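Local coordinates for protein Pcdhgb2 (Mus musculus, PDB 5SZR), which probably mediates calcium-dependent cell adhesion between neurons, the chain here being a run of four extracellular cadherin domains of a clustered gamma-protocadherin, at residues 259-268 against 280-291; 334-343 against 421-429. All coordinates share one frame; numbering follows the deposited sequence.

Interaction 1 (259-268 against 280-291). With CA (calcium ion), chain P; CA (calcium ion), chain Q.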
# COMPACT_ATOMS: atom_id res chain seq x y z
N LEU A 259 -1.54 28.22 21.66
CA LEU A 259 -2.42 29.37 21.78
C LEU A 259 -3.47 29.14 22.86
O LEU A 259 -3.57 28.06 23.45
CB LEU A 259 -3.11 29.66 20.44
CG LEU A 259 -2.24 29.91 19.22
CD1 LEU A 259 -3.07 29.81 17.95
CD2 LEU A 259 -1.55 31.26 19.31
N GLU A 260 -4.26 30.18 23.11
CA GLU A 260 -5.43 30.03 23.97
C GLU A 260 -6.42 29.08 23.29
O GLU A 260 -6.74 29.27 22.11
CB GLU A 260 -6.09 31.38 24.22
CG GLU A 260 -5.14 32.47 24.71
CD GLU A 260 -4.73 32.28 26.16
OE1 GLU A 260 -5.33 31.43 26.85
OE2 GLU A 260 -3.79 32.99 26.60
N PRO A 261 -6.91 28.06 23.99
CA PRO A 261 -7.81 27.09 23.33
C PRO A 261 -9.08 27.72 22.79
O PRO A 261 -9.61 27.24 21.77
CB PRO A 261 -8.11 26.08 24.45
CG PRO A 261 -7.00 26.24 25.43
CD PRO A 261 -6.64 27.70 25.39
N ARG A 262 -9.59 28.77 23.43
CA ARG A 262 -10.80 29.43 22.96
C ARG A 262 -10.54 30.30 21.73
O ARG A 262 -11.50 30.69 21.06
CB ARG A 262 -11.41 30.27 24.07
N ALA A 263 -9.28 30.59 21.42
CA ALA A 263 -8.94 31.42 20.27
C ALA A 263 -8.23 30.64 19.17
O ALA A 263 -7.82 31.24 18.18
CB ALA A 263 -8.06 32.60 20.71
N LEU A 264 -8.07 29.32 19.33
CA LEU A 264 -7.36 28.53 18.32
C LEU A 264 -8.06 28.61 16.97
O LEU A 264 -7.42 28.82 15.94
CB LEU A 264 -7.23 27.08 18.79
CG LEU A 264 -6.45 26.06 17.95
CD1 LEU A 264 -7.34 25.34 16.95
CD2 LEU A 264 -5.26 26.72 17.25
N SER A 265 -9.39 28.44 16.97
CA SER A 265 -10.14 28.51 15.72
C SER A 265 -9.99 29.87 15.05
O SER A 265 -10.10 29.98 13.83
CB SER A 265 -11.62 28.21 15.98
OG SER A 265 -12.38 28.28 14.79
N SER A 266 -9.73 30.92 15.84
CA SER A 266 -9.56 32.25 15.29
C SER A 266 -8.23 32.45 14.58
O SER A 266 -8.05 33.47 13.91
CB SER A 266 -9.70 33.29 16.41
OG SER A 266 -9.55 34.60 15.90
N PHE A 267 -7.30 31.50 14.70
CA PHE A 267 -5.99 31.61 14.06
C PHE A 267 -5.86 30.71 12.84
O PHE A 267 -5.58 31.19 11.73
CB PHE A 267 -4.88 31.29 15.06
CG PHE A 267 -4.51 32.45 15.95
CD1 PHE A 267 -3.31 33.11 15.79
CD2 PHE A 267 -5.38 32.87 16.95
CE1 PHE A 267 -2.97 34.18 16.60
CE2 PHE A 267 -5.04 33.93 17.76
CZ PHE A 267 -3.84 34.59 17.59
N VAL A 268 -6.05 29.40 13.02
CA VAL A 268 -5.81 28.43 11.97
C VAL A 268 -6.87 27.35 12.01
O VAL A 268 -7.46 27.06 13.06
CB VAL A 268 -4.40 27.80 12.07
CG1 VAL A 268 -3.32 28.83 11.75
CG2 VAL A 268 -4.19 27.22 13.46
N GLN A 280 -6.81 31.84 9.66
CA GLN A 280 -8.15 32.37 9.86
C GLN A 280 -8.17 33.87 10.15
O GLN A 280 -9.26 34.45 10.25
CB GLN A 280 -8.84 31.62 11.01
CG GLN A 280 -8.82 30.10 10.87
CD GLN A 280 -9.96 29.58 10.01
OE1 GLN A 280 -10.91 28.99 10.53
NE2 GLN A 280 -9.86 29.78 8.70
N ARG A 281 -7.01 34.50 10.29
CA ARG A 281 -6.95 35.92 10.58
C ARG A 281 -5.67 36.49 9.98
O ARG A 281 -4.75 35.76 9.63
CB ARG A 281 -6.97 36.19 12.09
CG ARG A 281 -5.74 35.68 12.82
CD ARG A 281 -5.52 36.39 14.14
NE ARG A 281 -6.66 36.25 15.04
CZ ARG A 281 -6.65 36.61 16.32
NH1 ARG A 281 -7.73 36.44 17.07
NH2 ARG A 281 -5.56 37.15 16.84
N ALA A 282 -5.63 37.82 9.88
CA ALA A 282 -4.41 38.51 9.47
C ALA A 282 -3.41 38.48 10.62
O ALA A 282 -3.67 39.02 11.69
CB ALA A 282 -4.73 39.95 9.07
N PHE A 283 -2.27 37.83 10.39
CA PHE A 283 -1.24 37.78 11.42
C PHE A 283 -0.51 39.11 11.52
O PHE A 283 -0.34 39.83 10.53
CB PHE A 283 -0.25 36.65 11.12
CG PHE A 283 -0.87 35.28 11.14
CD1 PHE A 283 -0.40 34.29 10.29
CD2 PHE A 283 -1.90 34.97 12.00
CE1 PHE A 283 -0.96 33.01 10.30
CE2 PHE A 283 -2.47 33.70 12.02
CZ PHE A 283 -1.99 32.72 11.17
N ASP A 284 -0.08 39.44 12.74
CA ASP A 284 0.65 40.68 13.03
C ASP A 284 1.95 40.29 13.71
O ASP A 284 1.95 39.90 14.89
CB ASP A 284 -0.20 41.61 13.90
CG ASP A 284 0.53 42.89 14.29
OD1 ASP A 284 1.57 43.23 13.68
OD2 ASP A 284 0.04 43.58 15.22
N HIS A 285 3.06 40.39 12.98
CA HIS A 285 4.36 39.97 13.50
C HIS A 285 4.72 40.71 14.78
O HIS A 285 5.43 40.16 15.63
CB HIS A 285 5.44 40.19 12.44
CG HIS A 285 6.84 39.98 12.94
ND1 HIS A 285 7.46 38.74 12.92
CD2 HIS A 285 7.74 40.84 13.46
CE1 HIS A 285 8.68 38.86 13.41
NE2 HIS A 285 8.87 40.12 13.75
N GLU A 286 4.23 41.93 14.95
CA GLU A 286 4.55 42.70 16.14
C GLU A 286 3.84 42.19 17.39
O GLU A 286 4.31 42.45 18.50
CB GLU A 286 4.24 44.18 15.89
CG GLU A 286 5.32 44.92 15.09
CD GLU A 286 5.42 44.46 13.64
OE1 GLU A 286 4.39 44.39 12.95
OE2 GLU A 286 6.55 44.19 13.18
N GLN A 287 2.72 41.48 17.23
CA GLN A 287 2.04 40.87 18.37
C GLN A 287 2.54 39.46 18.65
O GLN A 287 2.80 39.11 19.81
CB GLN A 287 0.52 40.87 18.15
CG GLN A 287 -0.12 42.24 18.28
CD GLN A 287 0.11 42.88 19.64
OE1 GLN A 287 -0.04 42.23 20.68
NE2 GLN A 287 0.50 44.15 19.64
N LEU A 288 2.69 38.64 17.62
CA LEU A 288 3.10 37.25 17.80
C LEU A 288 4.00 36.83 16.64
O LEU A 288 3.61 36.93 15.48
CB LEU A 288 1.89 36.32 17.89
CG LEU A 288 2.14 34.84 18.17
CD1 LEU A 288 2.88 34.65 19.49
CD2 LEU A 288 0.82 34.10 18.17
N ARG A 289 5.19 36.34 16.98
CA ARG A 289 6.16 35.93 15.97
C ARG A 289 6.01 34.48 15.55
O ARG A 289 6.41 34.13 14.44
CB ARG A 289 7.58 36.18 16.48
CG ARG A 289 7.92 37.66 16.68
CD ARG A 289 8.87 37.86 17.85
NE ARG A 289 10.28 37.73 17.47
CZ ARG A 289 11.15 38.73 17.46
NH1 ARG A 289 10.76 39.95 17.82
NH2 ARG A 289 12.41 38.52 17.10
N SER A 290 5.43 33.63 16.40
CA SER A 290 5.42 32.20 16.14
C SER A 290 4.38 31.53 17.04
O SER A 290 4.12 32.00 18.15
CB SER A 290 6.81 31.59 16.38
OG SER A 290 6.82 30.22 16.07
N PHE A 291 3.81 30.43 16.55
CA PHE A 291 2.95 29.59 17.38
C PHE A 291 3.06 28.14 16.93
O PHE A 291 3.44 27.85 15.79
CB PHE A 291 1.49 30.07 17.36
CG PHE A 291 0.87 30.10 15.99
CD1 PHE A 291 0.13 29.03 15.53
CD2 PHE A 291 1.00 31.22 15.19
CE1 PHE A 291 -0.45 29.07 14.27
CE2 PHE A 291 0.42 31.27 13.93
CZ PHE A 291 -0.31 30.20 13.47
CA CA P . 2.37 44.46 11.84
CA CA Q . 6.19 44.51 10.86
O HOH W 1 1.98 46.80 12.91
O HOH W 2 0.05 44.08 11.33
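Arg-281 lays its guanidinium flat on the ring of Phe-267, the planes 28° apart and CZ 4.0 Å from the ring centroid, an off-centre cation-pi stack. Its CG, between the backbone N and the carbonyl carbon (chi1 66°), sends CD over the ring face as a CH-pi contact, and the bend at chi3 then lays the guanidinium along that same face. The guanidinium is steadied at its edge by Ser-266, where NH1 donates to OG at 2.8 Å, while NE makes weak bonds to OG and O of that serine. Arginine suits this place, since its flat cation can lie on an aromatic face and still donate to a hydroxyl at its edge. Leu-259 brings CD2 over the centre of the opposite face of Phe-267, and the same methyl meets Leu-288 CD2 at 3.9 Å. The Phe-267 ring turns its edge to the face of Phe-291 (planes at 70°), and Val-268 CG1 touches the edge of that second ring at CZ, 3.7 Å away. Beyond this apolar patch, Asp-284 OD1 binds one calcium ion at 2.4 Å and accepts from Glu-286 N in an Asx turn. Glu-286 OE1 bridges both calcium ions, which Glu-226 and Asp-320 help to ligate: the DxE-type calcium site of a cadherin interdomain junction.

Interaction 2 (334-343 against 421-429). With MAN (alpha-D-mannopyranose), chain B.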
# COMPACT_ATOMS: atom_id res chain seq x y z
N GLY A 334 7.07 70.43 11.92
CA GLY A 334 8.15 69.46 11.85
C GLY A 334 9.54 70.03 12.06
O GLY A 334 10.52 69.46 11.57
N SER A 335 9.66 71.13 12.80
CA SER A 335 10.93 71.80 13.01
C SER A 335 11.29 71.83 14.49
O SER A 335 10.42 71.74 15.36
CB SER A 335 10.91 73.23 12.44
OG SER A 335 10.02 74.06 13.16
N ALA A 336 12.59 71.96 14.76
CA ALA A 336 13.10 72.12 16.11
C ALA A 336 14.20 73.18 16.10
O ALA A 336 14.93 73.32 15.12
CB ALA A 336 13.65 70.79 16.67
N LEU A 337 14.30 73.91 17.20
CA LEU A 337 15.17 75.08 17.28
C LEU A 337 16.30 74.84 18.27
O LEU A 337 16.05 74.48 19.43
CB LEU A 337 14.38 76.32 17.67
CG LEU A 337 15.18 77.61 17.90
CD1 LEU A 337 16.05 77.91 16.69
CD2 LEU A 337 14.25 78.77 18.19
N PHE A 338 17.53 75.05 17.82
CA PHE A 338 18.72 74.98 18.67
C PHE A 338 19.52 76.25 18.41
O PHE A 338 20.26 76.33 17.42
CB PHE A 338 19.54 73.73 18.38
CG PHE A 338 18.76 72.45 18.49
CD1 PHE A 338 18.72 71.76 19.69
CD2 PHE A 338 18.07 71.94 17.40
CE1 PHE A 338 18.00 70.59 19.80
CE2 PHE A 338 17.35 70.77 17.51
CZ PHE A 338 17.31 70.09 18.71
N ASP A 339 19.39 77.25 19.29
CA ASP A 339 19.92 78.58 19.03
C ASP A 339 21.09 78.97 19.93
O ASP A 339 21.54 80.12 19.87
CB ASP A 339 18.81 79.63 19.14
CG ASP A 339 18.11 79.63 20.49
OD1 ASP A 339 17.02 80.23 20.59
OD2 ASP A 339 18.64 79.03 21.45
N MET A 340 21.59 78.06 20.75
CA MET A 340 22.68 78.39 21.67
C MET A 340 24.01 77.77 21.26
O MET A 340 24.89 77.57 22.10
CB MET A 340 22.31 77.96 23.10
CG MET A 340 21.19 78.77 23.74
SD MET A 340 21.72 80.35 24.45
CE MET A 340 21.56 81.47 23.06
N VAL A 341 24.19 77.48 19.97
CA VAL A 341 25.42 76.85 19.49
C VAL A 341 26.56 77.87 19.53
O VAL A 341 26.49 78.91 18.85
CB VAL A 341 25.24 76.27 18.08
CG1 VAL A 341 26.43 75.40 17.71
CG2 VAL A 341 23.95 75.47 18.00
N PRO A 342 27.62 77.62 20.29
CA PRO A 342 28.71 78.59 20.38
C PRO A 342 29.54 78.61 19.10
O PRO A 342 29.76 77.57 18.48
CB PRO A 342 29.53 78.10 21.58
CG PRO A 342 29.30 76.60 21.56
CD PRO A 342 27.89 76.40 21.08
N ARG A 343 29.99 79.80 18.72
CA ARG A 343 30.76 79.93 17.49
C ARG A 343 32.15 79.34 17.63
O ARG A 343 32.71 78.82 16.65
CB ARG A 343 30.85 81.40 17.08
CG ARG A 343 29.56 81.95 16.49
CD ARG A 343 29.73 83.37 15.99
NE ARG A 343 29.07 83.57 14.70
CZ ARG A 343 29.70 83.56 13.53
NH1 ARG A 343 31.01 83.38 13.48
NH2 ARG A 343 29.02 83.74 12.41
N ALA A 421 12.60 65.60 9.77
CA ALA A 421 12.60 66.67 10.76
C ALA A 421 13.47 67.81 10.25
O ALA A 421 14.53 67.58 9.65
CB ALA A 421 13.09 66.19 12.12
N THR A 422 13.03 69.04 10.49
CA THR A 422 13.81 70.23 10.15
C THR A 422 14.49 70.76 11.41
O THR A 422 13.83 71.02 12.42
CB THR A 422 12.93 71.32 9.54
OG1 THR A 422 12.37 70.86 8.31
CG2 THR A 422 13.76 72.56 9.27
N LEU A 423 15.80 70.92 11.34
CA LEU A 423 16.60 71.35 12.47
C LEU A 423 17.13 72.75 12.17
O LEU A 423 17.99 72.91 11.30
CB LEU A 423 17.76 70.39 12.73
CG LEU A 423 17.45 68.91 12.92
CD1 LEU A 423 18.75 68.16 13.14
CD2 LEU A 423 16.51 68.71 14.09
N HIS A 424 16.60 73.74 12.88
CA HIS A 424 17.11 75.10 12.81
C HIS A 424 18.27 75.21 13.80
O HIS A 424 18.06 75.16 15.02
CB HIS A 424 16.02 76.12 13.13
CG HIS A 424 14.83 76.03 12.22
ND1 HIS A 424 14.89 76.35 10.88
CD2 HIS A 424 13.55 75.68 12.46
CE1 HIS A 424 13.70 76.19 10.33
NE2 HIS A 424 12.87 75.78 11.27
N LEU A 425 19.48 75.35 13.29
CA LEU A 425 20.68 75.49 14.11
C LEU A 425 21.18 76.93 13.98
O LEU A 425 21.52 77.37 12.88
CB LEU A 425 21.75 74.49 13.68
CG LEU A 425 21.21 73.08 13.40
CD1 LEU A 425 22.33 72.15 12.95
CD2 LEU A 425 20.50 72.52 14.61
N ILE A 426 21.20 77.65 15.10
CA ILE A 426 21.50 79.08 15.11
C ILE A 426 22.70 79.31 16.02
O ILE A 426 22.62 79.04 17.22
CB ILE A 426 20.29 79.90 15.57
CG1 ILE A 426 19.08 79.59 14.69
CG2 ILE A 426 20.62 81.39 15.54
CD1 ILE A 426 17.88 80.43 15.01
N PHE A 427 23.78 79.82 15.45
CA PHE A 427 24.98 80.10 16.22
C PHE A 427 24.80 81.35 17.07
O PHE A 427 24.27 82.37 16.61
CB PHE A 427 26.19 80.27 15.31
CG PHE A 427 26.71 78.98 14.75
CD1 PHE A 427 27.49 78.14 15.53
CD2 PHE A 427 26.42 78.61 13.45
CE1 PHE A 427 27.97 76.95 15.02
CE2 PHE A 427 26.90 77.42 12.94
CZ PHE A 427 27.68 76.60 13.72
N ALA A 428 25.24 81.27 18.32
CA ALA A 428 25.18 82.41 19.22
C ALA A 428 26.46 83.23 19.10
O ALA A 428 27.56 82.68 19.08
CB ALA A 428 24.99 81.95 20.67
N ASP A 429 26.29 84.55 19.00
CA ASP A 429 27.43 85.44 19.07
C ASP A 429 27.96 85.49 20.50
O ASP A 429 27.21 85.38 21.47
CB ASP A 429 27.04 86.84 18.59
CG ASP A 429 28.24 87.65 18.15
OD1 ASP A 429 29.20 87.05 17.63
OD2 ASP A 429 28.21 88.90 18.31
C1 MAN B . 10.94 70.79 8.44
C2 MAN B . 10.45 70.13 7.16
C3 MAN B . 10.60 71.11 5.99
C4 MAN B . 9.87 72.43 6.29
C5 MAN B . 10.36 73.04 7.61
C6 MAN B . 9.51 74.23 8.05
O2 MAN B . 9.05 69.82 7.24
O3 MAN B . 10.15 70.57 4.76
O4 MAN B . 10.12 73.36 5.24
O5 MAN B . 10.32 72.05 8.69
O6 MAN B . 10.07 74.80 9.23
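Five backbone hydrogen bonds pass alternately between 334-338 and 422-426, pairing strands 335-342 and 421-428 in parallel, as the second half of the split first strand (A') and the last strand (G) of a cadherin domain's Greek-key beta sandwich do. Thr-422 N donates to Gly-334 O at 2.8 Å, and Ala-336 N, His-424 N, Phe-338 N and Ile-426 N carry the ladder on. The register then slips by one residue in a beta bulge around Asp-339 and Met-340, after which Ala-428 N reaches Val-341 O at 2.7 Å. Gly-334, with positive phi, leads into the strand.

Ser-335, Leu-337, Thr-422 and His-424 share one face of the sheet. Thr-422 carries an O-linked mannose, and the ring of His-424 is flanked by Thr-422 CG2 over one face, while its NE2 lies 3.4 Å from Ser-335 CB. The hydroxyl of Ser-335 is held by Asp-333, which also bonds the mannose. Farther along, Leu-337 CD1 meets Ile-426 CD1 at 3.5 Å.

Ala-336, Phe-338, Leu-423 and Leu-425 point to the other face, into the sandwich, where strands 350-357 and 388-391 pack on them. Phe-338 and Leu-425 lie side by side; the ring also meets Leu-423 CD2 near its plane. Small Ala-336 fits against Pro-328.

Past the bulge Val-341, with CG1 anti to the backbone N (chi1 -169°), brings that methyl to 3.5 Å from Phe-427 CE1. Pro-342 O lies at that ring's edge, in its plane, and Arg-343 sets CG against Phe-427 CB at 3.9 Å.

In the fold
The two contacts follow one another along the chain, neither enclosing the other. In the third domain of the chain, interaction 1 closes a short loop: 259-268, after strand 250-257, returns to 280-291 with 11 residues between, which hold the rest of strand 268-270 and strand 276-279. It thus joins the two sheets of that sandwich and leads into strand 290-299. The calcium ions it helps bind also draw on Asp-317, Asp-320 and Asp-360, linking this domain to the next. Interaction 2 belongs to that next, last domain, and spans 77 residues, pairing an outermost strand with strand 418-428. The centres of interactions 1 and 2 lie about 48 Å apart, and the nearest atoms of interactions 1 and 2 are about 23 Å apart.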